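Local coordinates for protein ForH (Streptomyces kaniharaensis, PDB 6NKO) that probably takes part in the biosynthesis of the pyrazolopyrimidine nucleoside formycin A and resembles the IMP cyclohydrolase portion of the purine-pathway PurH enzymes, at residues L114-Y119 / D163-V168. Sequence-based numbering, arbitrary orientation.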
loop_
_atom_site.group_PDB
_atom_site.type_symbol
_atom_site.label_atom_id
_atom_site.label_comp_id
_atom_site.label_asym_id
_atom_site.label_seq_id
_atom_site.Cartn_x
_atom_site.Cartn_y
_atom_site.Cartn_z
ATOM N N LEU A 114 -4.238 -0.086 -7.340
ATOM C CA LEU A 114 -2.826 0.102 -7.036
ATOM C C LEU A 114 -2.646 0.254 -5.535
ATOM O O LEU A 114 -3.375 1.015 -4.892
ATOM C CB LEU A 114 -2.264 1.328 -7.764
ATOM C CG LEU A 114 -0.749 1.538 -7.704
ATOM C CD1 LEU A 114 -0.214 1.962 -9.066
ATOM C CD2 LEU A 114 -0.380 2.561 -6.633
ATOM N N VAL A 115 -1.669 -0.464 -4.989
ATOM C CA VAL A 115 -1.310 -0.381 -3.579
ATOM C C VAL A 115 0.158 0.009 -3.490
ATOM O O VAL A 115 1.008 -0.600 -4.148
ATOM C CB VAL A 115 -1.569 -1.708 -2.843
ATOM C CG1 VAL A 115 -0.969 -1.669 -1.442
ATOM C CG2 VAL A 115 -3.059 -1.994 -2.783
ATOM N N CYS A 116 0.447 1.022 -2.679
ATOM C CA CYS A 116 1.804 1.496 -2.432
ATOM C C CYS A 116 2.059 1.450 -0.931
ATOM O O CYS A 116 1.360 2.120 -0.164
ATOM C CB CYS A 116 1.985 2.915 -2.967
ATOM S SG CYS A 116 3.628 3.268 -3.585
ATOM N N ASN A 117 3.052 0.666 -0.512
ATOM C CA ASN A 117 3.295 0.446 0.911
ATOM C C ASN A 117 4.790 0.405 1.203
ATOM O O ASN A 117 5.521 -0.391 0.604
ATOM C CB ASN A 117 2.620 -0.848 1.384
ATOM C CG ASN A 117 2.792 -1.088 2.871
ATOM O OD1 ASN A 117 3.195 -2.171 3.292
ATOM N ND2 ASN A 117 2.491 -0.076 3.675
ATOM N N ASN A 118 5.227 1.256 2.137
ATOM C CA ASN A 118 6.624 1.401 2.533
ATOM C C ASN A 118 6.738 1.252 4.043
ATOM O O ASN A 118 5.765 1.432 4.777
ATOM C CB ASN A 118 7.192 2.773 2.130
ATOM C CG ASN A 118 7.671 2.807 0.706
ATOM O OD1 ASN A 118 7.794 3.873 0.106
ATOM N ND2 ASN A 118 7.950 1.636 0.151
ATOM N N TYR A 119 7.951 0.963 4.511
ATOM C CA TYR A 119 8.211 0.794 5.935
ATOM C C TYR A 119 9.242 1.795 6.440
ATOM O O TYR A 119 10.151 2.206 5.712
ATOM C CB TYR A 119 8.688 -0.620 6.241
ATOM C CG TYR A 119 7.884 -1.659 5.516
ATOM C CD1 TYR A 119 6.499 -1.665 5.601
ATOM C CD2 TYR A 119 8.500 -2.622 4.736
ATOM C CE1 TYR A 119 5.754 -2.602 4.934
ATOM C CE2 TYR A 119 7.763 -3.567 4.066
ATOM C CZ TYR A 119 6.388 -3.555 4.168
ATOM O OH TYR A 119 5.639 -4.498 3.504
ATOM N N ASP A 163 11.863 3.180 -6.519
ATOM C CA ASP A 163 12.519 3.161 -7.820
ATOM C C ASP A 163 11.657 2.535 -8.907
ATOM O O ASP A 163 12.027 2.599 -10.085
ATOM C CB ASP A 163 13.853 2.416 -7.727
ATOM C CG ASP A 163 14.898 3.188 -6.944
ATOM O OD1 ASP A 163 14.863 4.437 -6.975
ATOM O OD2 ASP A 163 15.751 2.547 -6.295
ATOM N N ASP A 164 10.524 1.935 -8.545
ATOM C CA ASP A 164 9.596 1.362 -9.510
ATOM C C ASP A 164 8.458 2.309 -9.869
ATOM O O ASP A 164 7.654 1.980 -10.745
ATOM C CB ASP A 164 9.012 0.051 -8.969
ATOM C CG ASP A 164 10.072 -1.007 -8.725
ATOM O OD1 ASP A 164 11.022 -1.099 -9.529
ATOM O OD2 ASP A 164 9.953 -1.751 -7.728
ATOM N N TYR A 165 8.376 3.473 -9.218
ATOM C CA TYR A 165 7.226 4.356 -9.405
ATOM C C TYR A 165 7.152 4.871 -10.836
ATOM O O TYR A 165 6.079 4.876 -11.451
ATOM C CB TYR A 165 7.294 5.536 -8.431
ATOM C CG TYR A 165 7.091 5.205 -6.967
ATOM C CD1 TYR A 165 6.955 3.891 -6.533
ATOM C CD2 TYR A 165 7.042 6.218 -6.017
ATOM C CE1 TYR A 165 6.774 3.597 -5.193
ATOM C CE2 TYR A 165 6.861 5.934 -4.678
ATOM C CZ TYR A 165 6.730 4.624 -4.271
ATOM O OH TYR A 165 6.552 4.341 -2.936
ATOM N N ASP A 166 8.288 5.311 -11.381
ATOM C CA ASP A 166 8.282 6.008 -12.664
ATOM C C ASP A 166 7.845 5.089 -13.799
ATOM O O ASP A 166 6.992 5.460 -14.614
ATOM C CB ASP A 166 9.663 6.597 -12.949
ATOM C CG ASP A 166 9.612 7.736 -13.952
ATOM O OD1 ASP A 166 8.638 8.517 -13.920
ATOM O OD2 ASP A 166 10.544 7.845 -14.776
ATOM N N ASP A 167 8.419 3.886 -13.873
ATOM C CA ASP A 167 8.072 2.971 -14.957
ATOM C C ASP A 167 6.585 2.637 -14.945
ATOM O O ASP A 167 5.956 2.529 -16.004
ATOM C CB ASP A 167 8.906 1.695 -14.862
ATOM C CG ASP A 167 8.374 0.585 -15.754
ATOM O OD1 ASP A 167 8.273 -0.566 -15.279
ATOM O OD2 ASP A 167 8.055 0.867 -16.929
ATOM N N VAL A 168 6.004 2.474 -13.754
ATOM C CA VAL A 168 4.575 2.198 -13.663
ATOM C C VAL A 168 3.771 3.412 -14.110
ATOM O O VAL A 168 2.804 3.287 -14.871
ATOM C CB VAL A 168 4.207 1.765 -12.232
ATOM C CG1 VAL A 168 2.702 1.849 -12.017
ATOM C CG2 VAL A 168 4.712 0.356 -11.959
#
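Strand 114-117 packs against residues 163-168, which lead into helix 165-174, the CA atoms of C116 and Y165 being 9.3 Å apart. Side chains bridge that gap, a good example of how alternate strand residues meet a covering helix. The ends of the L114 and V168 side chains meet, CD1 of L114 lying 4.2 Å from CG1 of V168, and L159 of the adjoining strand touches both. Y165 spans the remaining distance: with CG beside the backbone N (chi1 -69°), its ring extends to the strand. SG of C116 sits obliquely to that ring, 4.2 Å from its centroid, in a sulfur-aromatic contact, and is 3.2 Å from OH of Y165. The N118 amide approaches from the strand side, its plane turned only 14° from that of the ring and its OD1 3.3 Å from the same OH, while its ND2 is hydrogen-bonded to S160 O. Replacing Y165 by an alanine is likely to leave the C116 sulfur without its aromatic partner and open a gap beside the N118 amide. Such helix-on-sheet packing, here over strand 114-117, between strands 22-26 and 157-159 of a parallel sheet, is characteristic of the alpha/beta fold of MGS-like domains.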